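Local coordinates for protein alpha-1,6-mannanase (Bacteroides thetaiotaomicron, PDB 4V1S) that probably hydrolyses internal alpha-1,6-linkages of mannan chains, as a member of glycoside hydrolase family 76, at residues E52-I57 with L88-E93; H67-N72 with W82-L87; I95-S100 with M383-A388. All coordinates share one frame; numbering follows the deposited sequence.

Contact 1: residues E52-I57 with L88-E93; sequences ETLSVI and LYTYTE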
loop_
_atom_site.group_PDB
_atom_site.type_symbol
_atom_site.label_atom_id
_atom_site.label_comp_id
_atom_site.label_asym_id
_atom_site.label_seq_id
_atom_site.Cartn_x
_atom_site.Cartn_y
_atom_site.Cartn_z
ATOM N N GLU A 52 -10.788 10.440 -14.369
ATOM C CA GLU A 52 -11.068 11.782 -13.903
ATOM C C GLU A 52 -10.093 12.227 -12.817
ATOM O O GLU A 52 -9.577 13.358 -12.840
ATOM C CB GLU A 52 -12.512 11.875 -13.439
ATOM C CG GLU A 52 -13.507 11.883 -14.588
ATOM C CD GLU A 52 -14.967 11.834 -14.136
ATOM O OE1 GLU A 52 -15.233 11.491 -12.964
ATOM O OE2 GLU A 52 -15.870 12.128 -14.959
ATOM N N THR A 53 -9.888 11.351 -11.845
ATOM C CA THR A 53 -9.034 11.638 -10.722
ATOM C C THR A 53 -7.588 11.871 -11.194
ATOM O O THR A 53 -6.941 12.821 -10.788
ATOM C CB THR A 53 -9.081 10.519 -9.711
ATOM O OG1 THR A 53 -10.443 10.171 -9.425
ATOM C CG2 THR A 53 -8.378 10.915 -8.461
ATOM N N LEU A 54 -7.123 10.993 -12.058
ATOM C CA LEU A 54 -5.765 11.121 -12.619
ATOM C C LEU A 54 -5.573 12.418 -13.372
ATOM O O LEU A 54 -4.477 13.012 -13.357
ATOM C CB LEU A 54 -5.404 9.902 -13.486
ATOM C CG LEU A 54 -5.302 8.546 -12.760
ATOM C CD1 LEU A 54 -5.216 7.393 -13.780
ATOM C CD2 LEU A 54 -4.109 8.482 -11.809
ATOM N N SER A 55 -6.621 12.852 -14.053
ATOM C CA SER A 55 -6.549 14.090 -14.809
ATOM C C SER A 55 -6.342 15.267 -13.858
ATOM O O SER A 55 -5.543 16.175 -14.126
ATOM C CB SER A 55 -7.817 14.284 -15.642
ATOM O OG SER A 55 -7.752 15.487 -16.348
ATOM N N VAL A 56 -7.042 15.246 -12.731
ATOM C CA VAL A 56 -6.892 16.342 -11.762
ATOM C C VAL A 56 -5.548 16.309 -11.063
ATOM O O VAL A 56 -4.896 17.336 -10.900
ATOM C CB VAL A 56 -8.046 16.382 -10.762
ATOM C CG1 VAL A 56 -7.881 17.520 -9.767
ATOM C CG2 VAL A 56 -9.357 16.646 -11.527
ATOM N N ILE A 57 -5.116 15.124 -10.674
ATOM C CA ILE A 57 -3.753 14.955 -10.125
ATOM C C ILE A 57 -2.695 15.502 -11.078
ATOM O O ILE A 57 -1.783 16.195 -10.655
ATOM C CB ILE A 57 -3.443 13.480 -9.825
ATOM C CG1 ILE A 57 -4.333 12.948 -8.700
ATOM C CG2 ILE A 57 -1.988 13.262 -9.443
ATOM C CD1 ILE A 57 -4.474 11.438 -8.722
ATOM N N LEU A 88 1.813 3.981 -9.124
ATOM C CA LEU A 88 2.310 2.688 -9.599
ATOM C C LEU A 88 1.222 1.606 -9.469
ATOM O O LEU A 88 0.981 0.826 -10.390
ATOM C CB LEU A 88 3.536 2.298 -8.773
ATOM C CG LEU A 88 4.188 0.954 -9.045
ATOM C CD1 LEU A 88 4.750 0.922 -10.455
ATOM C CD2 LEU A 88 5.281 0.662 -8.014
ATOM N N TYR A 89 0.596 1.532 -8.301
ATOM C CA TYR A 89 -0.487 0.560 -8.059
ATOM C C TYR A 89 -1.663 0.760 -9.047
ATOM O O TYR A 89 -2.272 -0.192 -9.527
ATOM C CB TYR A 89 -1.034 0.721 -6.652
ATOM C CG TYR A 89 -0.146 0.336 -5.497
ATOM C CD1 TYR A 89 1.081 -0.306 -5.670
ATOM C CD2 TYR A 89 -0.566 0.616 -4.182
ATOM C CE1 TYR A 89 1.882 -0.606 -4.553
ATOM C CE2 TYR A 89 0.189 0.270 -3.079
ATOM C CZ TYR A 89 1.419 -0.371 -3.251
ATOM O OH TYR A 89 2.158 -0.751 -2.119
ATOM N N THR A 90 -1.965 2.021 -9.338
ATOM C CA THR A 90 -3.089 2.358 -10.207
ATOM C C THR A 90 -2.834 1.903 -11.629
ATOM O O THR A 90 -3.658 1.212 -12.245
ATOM C CB THR A 90 -3.371 3.864 -10.194
ATOM O OG1 THR A 90 -3.642 4.246 -8.857
ATOM C CG2 THR A 90 -4.529 4.196 -11.072
ATOM N N TYR A 91 -1.663 2.255 -12.149
ATOM C CA TYR A 91 -1.347 1.888 -13.540
ATOM C C TYR A 91 -1.220 0.373 -13.690
ATOM O O TYR A 91 -1.649 -0.219 -14.693
ATOM C CB TYR A 91 -0.079 2.591 -14.024
ATOM C CG TYR A 91 -0.063 4.097 -13.875
ATOM C CD1 TYR A 91 -1.160 4.874 -14.193
ATOM C CD2 TYR A 91 1.094 4.753 -13.461
ATOM C CE1 TYR A 91 -1.119 6.253 -14.015
ATOM C CE2 TYR A 91 1.157 6.128 -13.343
ATOM C CZ TYR A 91 0.071 6.888 -13.661
ATOM O OH TYR A 91 0.164 8.282 -13.487
ATOM N N THR A 92 -0.632 -0.261 -12.697
ATOM C CA THR A 92 -0.556 -1.711 -12.686
ATOM C C THR A 92 -1.934 -2.367 -12.744
ATOM O O THR A 92 -2.172 -3.242 -13.574
ATOM C CB THR A 92 0.207 -2.184 -11.470
ATOM O OG1 THR A 92 1.547 -1.665 -11.525
ATOM C CG2 THR A 92 0.210 -3.724 -11.403
ATOM N N GLU A 93 -2.858 -1.916 -11.893
ATOM C CA GLU A 93 -4.217 -2.445 -11.951
ATOM C C GLU A 93 -4.881 -2.131 -13.293
ATOM O O GLU A 93 -5.650 -2.945 -13.817
ATOM C CB GLU A 93 -5.051 -1.925 -10.797
ATOM C CG GLU A 93 -6.397 -2.595 -10.591
ATOM C CD GLU A 93 -6.344 -4.009 -10.000
ATOM O OE1 GLU A 93 -5.287 -4.660 -10.034
ATOM O OE2 GLU A 93 -7.397 -4.495 -9.500
#
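T90 meets L54 through a pair of methyl groups, CG2 lying 4.2 Å from L54 CD1. The two residues also mark the nearest backbone approach of the segments, with 9.5 Å between T90 CA and L54 CA, so the two segments meet through side chains. With T90 CG2 anti to the backbone N, its hydroxyl OG1 is turned back along its own helix to bond F86 O; the threonine therefore offers carbon to the interface and keeps its polar atom satisfied one turn earlier. Y91 follows, and its ring touches the same leucine methyl, next to the threonine, with CE1 4.3 Å from L54 CD1 in an oblique approach. One branch of L54 thus serves both residues in a small apolar contact that buries 106 Å² over both sides. T92 turns to its own backbone: OG1 bonds L88 O at 2.8 Å, while T92 N reaches that oxygen from the opposite face of the carbonyl plane. The hydroxyl comes in 34° out of that plane, and L88 O is gripped twice. E93 leads on to helix 374-394, where OE2 bonds N389 ND2 and the side chain rests on M385. The contact joins helix 46-61 to helix 81-97 in the helical core, with W102 and C109 of helix 99-114 beside L54 and Y91, Y69 of a loop also against Y91, and Y382 of helix 374-394 against T90.

Contact 2: residues H67-N72 with W82-L87; sequences HSYYEN and WGNIFL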
loop_
_atom_site.group_PDB
_atom_site.type_symbol
_atom_site.label_atom_id
_atom_site.label_comp_id
_atom_site.label_asym_id
_atom_site.label_seq_id
_atom_site.Cartn_x
_atom_site.Cartn_y
_atom_site.Cartn_z
ATOM N N HIS A 67 7.621 13.231 -16.022
ATOM C CA HIS A 67 6.695 12.241 -15.440
ATOM C C HIS A 67 6.844 12.131 -13.929
ATOM O O HIS A 67 6.602 11.062 -13.334
ATOM C CB HIS A 67 6.883 10.870 -16.098
ATOM C CG HIS A 67 6.572 10.862 -17.563
ATOM N ND1 HIS A 67 5.288 10.942 -18.058
ATOM C CD2 HIS A 67 7.387 10.787 -18.637
ATOM C CE1 HIS A 67 5.328 10.930 -19.377
ATOM N NE2 HIS A 67 6.591 10.835 -19.756
ATOM N N SER A 68 7.214 13.254 -13.320
ATOM C CA SER A 68 7.400 13.371 -11.870
ATOM C C SER A 68 6.313 14.299 -11.332
ATOM O O SER A 68 5.616 14.990 -12.100
ATOM C CB SER A 68 8.783 13.967 -11.542
ATOM O OG SER A 68 9.827 13.157 -12.061
ATOM N N TYR A 69 6.145 14.255 -10.008
ATOM C CA TYR A 69 5.073 14.966 -9.311
ATOM C C TYR A 69 5.621 15.774 -8.172
ATOM O O TYR A 69 6.553 15.337 -7.476
ATOM C CB TYR A 69 4.036 13.951 -8.787
ATOM C CG TYR A 69 3.288 13.327 -9.942
ATOM C CD1 TYR A 69 3.831 12.256 -10.643
ATOM C CD2 TYR A 69 2.054 13.845 -10.379
ATOM C CE1 TYR A 69 3.208 11.735 -11.764
ATOM C CE2 TYR A 69 1.409 13.321 -11.497
ATOM C CZ TYR A 69 1.995 12.257 -12.180
ATOM O OH TYR A 69 1.397 11.723 -13.290
ATOM N N TYR A 70 5.000 16.933 -7.970
ATOM C CA TYR A 70 5.216 17.738 -6.778
ATOM C C TYR A 70 4.561 17.092 -5.568
ATOM O O TYR A 70 3.601 16.359 -5.702
ATOM C CB TYR A 70 4.599 19.122 -6.935
ATOM C CG TYR A 70 5.206 20.034 -7.975
ATOM C CD1 TYR A 70 6.496 20.500 -7.851
ATOM C CD2 TYR A 70 4.457 20.469 -9.054
ATOM C CE1 TYR A 70 7.027 21.382 -8.774
ATOM C CE2 TYR A 70 4.980 21.345 -9.979
ATOM C CZ TYR A 70 6.277 21.786 -9.845
ATOM O OH TYR A 70 6.804 22.683 -10.764
ATOM N N GLU A 71 5.085 17.396 -4.375
ATOM C CA GLU A 71 4.500 16.868 -3.143
ATOM C C GLU A 71 3.128 17.433 -2.827
ATOM O O GLU A 71 2.258 16.716 -2.346
ATOM C CB GLU A 71 5.418 17.114 -1.943
ATOM C CG GLU A 71 4.918 16.542 -0.612
ATOM C CD GLU A 71 4.644 15.032 -0.617
ATOM O OE1 GLU A 71 5.141 14.328 -1.505
ATOM O OE2 GLU A 71 3.889 14.536 0.259
ATOM N N ASN A 72 2.941 18.736 -3.029
ATOM C CA ASN A 72 1.738 19.383 -2.523
ATOM C C ASN A 72 1.393 20.633 -3.337
ATOM O O ASN A 72 2.096 20.996 -4.296
ATOM C CB ASN A 72 1.877 19.676 -1.027
ATOM C CG ASN A 72 2.979 20.672 -0.725
ATOM O OD1 ASN A 72 3.223 21.609 -1.492
ATOM N ND2 ASN A 72 3.648 20.471 0.383
ATOM N N TRP A 82 6.108 8.067 -1.563
ATOM C CA TRP A 82 4.839 7.382 -1.192
ATOM C C TRP A 82 3.687 7.645 -2.184
ATOM O O TRP A 82 3.040 6.727 -2.637
ATOM C CB TRP A 82 4.439 7.834 0.218
ATOM C CG TRP A 82 3.398 7.025 0.880
ATOM C CD1 TRP A 82 2.638 6.033 0.357
ATOM C CD2 TRP A 82 2.964 7.209 2.218
ATOM N NE1 TRP A 82 1.767 5.542 1.315
ATOM C CE2 TRP A 82 1.944 6.259 2.467
ATOM C CE3 TRP A 82 3.328 8.094 3.235
ATOM C CZ2 TRP A 82 1.296 6.174 3.682
ATOM C CZ3 TRP A 82 2.707 7.973 4.465
ATOM C CH2 TRP A 82 1.688 7.042 4.668
ATOM N N GLY A 83 3.414 8.916 -2.508
ATOM C CA GLY A 83 2.283 9.217 -3.390
ATOM C C GLY A 83 2.431 8.608 -4.761
ATOM O O GLY A 83 1.454 8.259 -5.391
ATOM N N ASN A 84 3.686 8.475 -5.216
ATOM C CA ASN A 84 3.969 7.828 -6.470
ATOM C C ASN A 84 3.713 6.342 -6.449
ATOM O O ASN A 84 3.443 5.740 -7.494
ATOM C CB ASN A 84 5.447 8.045 -6.868
ATOM C CG ASN A 84 5.768 9.509 -7.066
ATOM O OD1 ASN A 84 5.511 10.081 -8.121
ATOM N ND2 ASN A 84 6.243 10.137 -6.024
ATOM N N ILE A 85 3.796 5.732 -5.266
ATOM C CA ILE A 85 3.503 4.286 -5.140
ATOM C C ILE A 85 2.042 4.018 -5.443
ATOM O O ILE A 85 1.689 3.023 -6.098
ATOM C CB ILE A 85 3.917 3.765 -3.744
ATOM C CG1 ILE A 85 5.436 4.003 -3.518
ATOM C CG2 ILE A 85 3.562 2.305 -3.563
ATOM C CD1 ILE A 85 5.903 3.644 -2.117
ATOM N N PHE A 86 1.140 4.915 -5.015
ATOM C CA PHE A 86 -0.247 4.729 -5.397
ATOM C C PHE A 86 -0.476 4.875 -6.902
ATOM O O PHE A 86 -1.304 4.177 -7.437
ATOM C CB PHE A 86 -1.172 5.659 -4.649
ATOM C CG PHE A 86 -1.255 5.364 -3.172
ATOM C CD1 PHE A 86 -1.911 4.239 -2.715
ATOM C CD2 PHE A 86 -0.789 6.290 -2.213
ATOM C CE1 PHE A 86 -2.050 3.975 -1.363
ATOM C CE2 PHE A 86 -0.911 6.026 -0.838
ATOM C CZ PHE A 86 -1.545 4.871 -0.429
ATOM N N LEU A 87 0.284 5.740 -7.568
ATOM C CA LEU A 87 0.181 5.806 -9.004
ATOM C C LEU A 87 0.684 4.496 -9.613
ATOM O O LEU A 87 0.048 3.931 -10.474
ATOM C CB LEU A 87 0.973 7.012 -9.559
ATOM C CG LEU A 87 0.417 8.382 -9.270
ATOM C CD1 LEU A 87 1.369 9.446 -9.759
ATOM C CD2 LEU A 87 -0.946 8.532 -9.933
HETATM O O HOH W 1 7.508 11.989 -8.605
HETATM O O HOH W 2 4.381 11.678 -2.069
#
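The amide oxygen of N84, OD1, receives a hydrogen bond of 2.8 Å from a bridging water, and that water in turn accepts from Y69 N at 3.0 Å. The bridge ties the connecting loop between helices 46-61 and 81-97 to the start of the latter, within the all-helical barrel of the six-hairpin glycosidase clan. The other end of the N84 amide, ND2, bonds S79 OG, which also bonds Y69 O; serine and water thus link N84 to both backbone polar atoms of Y69. N84 OD1 also lies 3.7 Å from Y69 CD1, the amide and ring planes being 61° apart. A second water takes a hydrogen bond from G83 N at 3.0 Å and lies beside E71 OE1, an oxygen that also accepts from F80 N.

Next to the water bridge the packing is apolar. The Y69 CB points toward helix 81-97, and with CG anti to the carbonyl carbon (chi1 -69°) the ring is laid alongside that helix, with a face turned to L87, which comes from the opposite direction. L87 CD1 makes a CH-pi contact over one face, 3.8 Å from the centroid of the Y69 ring and 21° off its normal. Beyond the ring, Y69 OH bonds D58 OD1 of helix 46-61, which fixes the far end. With an alanine in place of Y69, L87 CD1 would probably face a gap and D58 would lose its hydroxyl partner. The methyl sits toward the rim of the ring, L87 CD1 to Y69 CE1 being 3.6 Å.

Contact 3: residues I95-S100 with M383-A388; sequences ISLSKS and MYMRAA
L97 and A388 bring the two backbones closest, 7.7 Å between their CA atoms, at the point where the last, weakly bonded turn of helix 81-97 gives way to an extended S98 (phi -157°, psi 109°) and the chain turns into helix 99-114. L97 carries the whole contact on its side of the interface, its two methyl branches meeting different residues of helix 374-394. CD1 lies against the backbone of A388, 3.7 Å from A388 O, and also reaches the side chain, with 4.2 Å to A388 CB. The other branch, CD2, faces M385 and comes within 3.9 Å of M385 SD; M385 O is close to it as well. The two side chains run antiparallel alongside one another. M385 has CG anti to the backbone N (chi1 -169°), and bends at chi2 and chi3 bring SD beside L97 CD2, while the terminal CE turns away from it; W102 of helix 99-114 and C50 of helix 46-61 are among the further neighbours of the methionine.

The chain's final long helix is here packed against an early one, as befits the closed ring of helices in the (alpha/alpha)6 barrel of this clan. Its other sides are engaged too: Y384 and A387 pack on I343 of helix 334-350, and R386 NE makes a salt bridge to D321 OD1. N389, next after A388, and R392, one turn beyond A388, also touch L97. S98, next in the chain, is the N-cap of helix 99-114: its OG accepts from E101 N, and S100 OG adds a weak bond of 3.4 Å to S98 OG.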
loop_
_atom_site.group_PDB
_atom_site.type_symbol
_atom_site.label_atom_id
_atom_site.label_comp_id
_atom_site.label_asym_id
_atom_site.label_seq_id
_atom_site.Cartn_x
_atom_site.Cartn_y
_atom_site.Cartn_z
ATOM N N ILE A 95 -3.629 -2.311 -16.155
ATOM C CA ILE A 95 -3.264 -3.310 -17.153
ATOM C C ILE A 95 -4.352 -4.405 -17.254
ATOM O O ILE A 95 -4.572 -4.970 -18.329
ATOM C CB ILE A 95 -1.892 -3.982 -16.845
ATOM C CG1 ILE A 95 -0.722 -2.978 -16.762
ATOM C CG2 ILE A 95 -1.576 -5.007 -17.899
ATOM C CD1 ILE A 95 -0.464 -2.169 -18.008
ATOM N N SER A 96 -5.008 -4.715 -16.131
ATOM C CA SER A 96 -6.062 -5.729 -16.095
ATOM C C SER A 96 -7.302 -5.289 -16.866
ATOM O O SER A 96 -8.056 -6.119 -17.371
ATOM C CB SER A 96 -6.443 -6.086 -14.652
ATOM O OG SER A 96 -5.366 -6.726 -13.975
ATOM N N LEU A 97 -7.513 -3.981 -16.957
ATOM C CA LEU A 97 -8.626 -3.412 -17.733
ATOM C C LEU A 97 -8.291 -3.223 -19.206
ATOM O O LEU A 97 -9.108 -3.563 -20.094
ATOM C CB LEU A 97 -9.031 -2.064 -17.137
ATOM C CG LEU A 97 -9.841 -1.946 -15.828
ATOM C CD1 LEU A 97 -11.188 -2.643 -15.944
ATOM C CD2 LEU A 97 -9.105 -2.420 -14.594
ATOM N N SER A 98 -7.094 -2.692 -19.468
ATOM C CA SER A 98 -6.600 -2.480 -20.834
ATOM C C SER A 98 -5.084 -2.417 -20.874
ATOM O O SER A 98 -4.474 -1.451 -20.419
ATOM C CB SER A 98 -7.158 -1.198 -21.438
ATOM O OG SER A 98 -6.574 -0.981 -22.726
ATOM N N LYS A 99 -4.458 -3.440 -21.430
ATOM C CA LYS A 99 -2.988 -3.430 -21.503
ATOM C C LYS A 99 -2.538 -2.231 -22.339
ATOM O O LYS A 99 -1.587 -1.535 -22.002
ATOM C CB LYS A 99 -2.441 -4.753 -22.065
ATOM C CG LYS A 99 -0.928 -4.858 -22.010
ATOM C CD LYS A 99 -0.393 -6.303 -22.099
ATOM C CE LYS A 99 -0.064 -6.948 -20.737
ATOM N NZ LYS A 99 0.651 -8.260 -20.910
ATOM N N SER A 100 -3.212 -2.010 -23.459
ATOM C CA SER A 100 -2.791 -0.961 -24.388
ATOM C C SER A 100 -2.977 0.446 -23.817
ATOM O O SER A 100 -2.160 1.325 -24.082
ATOM C CB SER A 100 -3.478 -1.131 -25.756
ATOM O OG SER A 100 -4.891 -1.185 -25.639
ATOM N N MET A 383 -8.093 3.106 -5.686
ATOM C CA MET A 383 -9.359 2.456 -5.329
ATOM C C MET A 383 -10.334 2.397 -6.495
ATOM O O MET A 383 -10.987 1.371 -6.730
ATOM C CB MET A 383 -9.998 3.156 -4.168
ATOM C CG MET A 383 -9.252 2.962 -2.868
ATOM S SD MET A 383 -9.195 1.276 -2.227
ATOM C CE MET A 383 -7.669 0.669 -2.903
ATOM N N TYR A 384 -10.396 3.473 -7.263
ATOM C CA TYR A 384 -11.316 3.457 -8.408
ATOM C C TYR A 384 -10.925 2.425 -9.442
ATOM O O TYR A 384 -11.791 1.785 -10.031
ATOM C CB TYR A 384 -11.480 4.845 -9.054
ATOM C CG TYR A 384 -12.071 5.902 -8.168
ATOM C CD1 TYR A 384 -13.076 5.604 -7.247
ATOM C CD2 TYR A 384 -11.619 7.221 -8.239
ATOM C CE1 TYR A 384 -13.562 6.579 -6.388
ATOM C CE2 TYR A 384 -12.163 8.240 -7.439
ATOM C CZ TYR A 384 -13.137 7.895 -6.512
ATOM O OH TYR A 384 -13.667 8.861 -5.703
ATOM N N MET A 385 -9.629 2.287 -9.709
ATOM C CA MET A 385 -9.184 1.321 -10.678
ATOM C C MET A 385 -9.441 -0.112 -10.164
ATOM O O MET A 385 -9.816 -1.009 -10.936
ATOM C CB MET A 385 -7.715 1.528 -11.026
ATOM C CG MET A 385 -7.256 0.715 -12.224
ATOM S SD MET A 385 -7.965 1.203 -13.774
ATOM C CE MET A 385 -6.814 2.469 -14.293
ATOM N N ARG A 386 -9.204 -0.329 -8.870
ATOM C CA ARG A 386 -9.528 -1.622 -8.268
ATOM C C ARG A 386 -11.001 -1.987 -8.423
ATOM O O ARG A 386 -11.361 -3.109 -8.819
ATOM C CB ARG A 386 -9.148 -1.655 -6.806
ATOM C CG ARG A 386 -7.654 -1.575 -6.562
ATOM C CD ARG A 386 -6.984 -2.893 -6.839
ATOM N NE ARG A 386 -7.010 -3.744 -5.677
ATOM C CZ ARG A 386 -6.999 -5.065 -5.661
ATOM N NH1 ARG A 386 -7.013 -5.738 -6.777
ATOM N NH2 ARG A 386 -6.951 -5.704 -4.496
ATOM N N ALA A 387 -11.846 -1.041 -8.101
ATOM C CA ALA A 387 -13.291 -1.217 -8.250
ATOM C C ALA A 387 -13.669 -1.501 -9.715
ATOM O O ALA A 387 -14.480 -2.353 -9.982
ATOM C CB ALA A 387 -14.017 0.014 -7.738
ATOM N N ALA A 388 -13.039 -0.804 -10.652
ATOM C CA ALA A 388 -13.285 -1.044 -12.072
ATOM C C ALA A 388 -12.945 -2.483 -12.459
ATOM O O ALA A 388 -13.671 -3.127 -13.215
ATOM C CB ALA A 388 -12.485 -0.050 -12.905
#

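In the fold
Helix 81-97 runs through all three contacts: its start meets the loop in contact 2, its middle meets helix 46-61 in contact 1, and its end meets helix 374-394 in contact 3. Contacts 1 and 2 have centres 10 Å apart and merge into one core, where L54 CD2 lies 3.7 Å from L87 CD2. Contacts 1 and 3, with centres 9 Å apart, are joined by a salt bridge, E93 OE2 to R386 NH1 at 3.0 Å, and by T90 O packing on M385 CG. Contacts 2 and 3 do not touch; their centres are 19 Å apart. Along the chain, contact 2 is nested within the loop closed by contact 1.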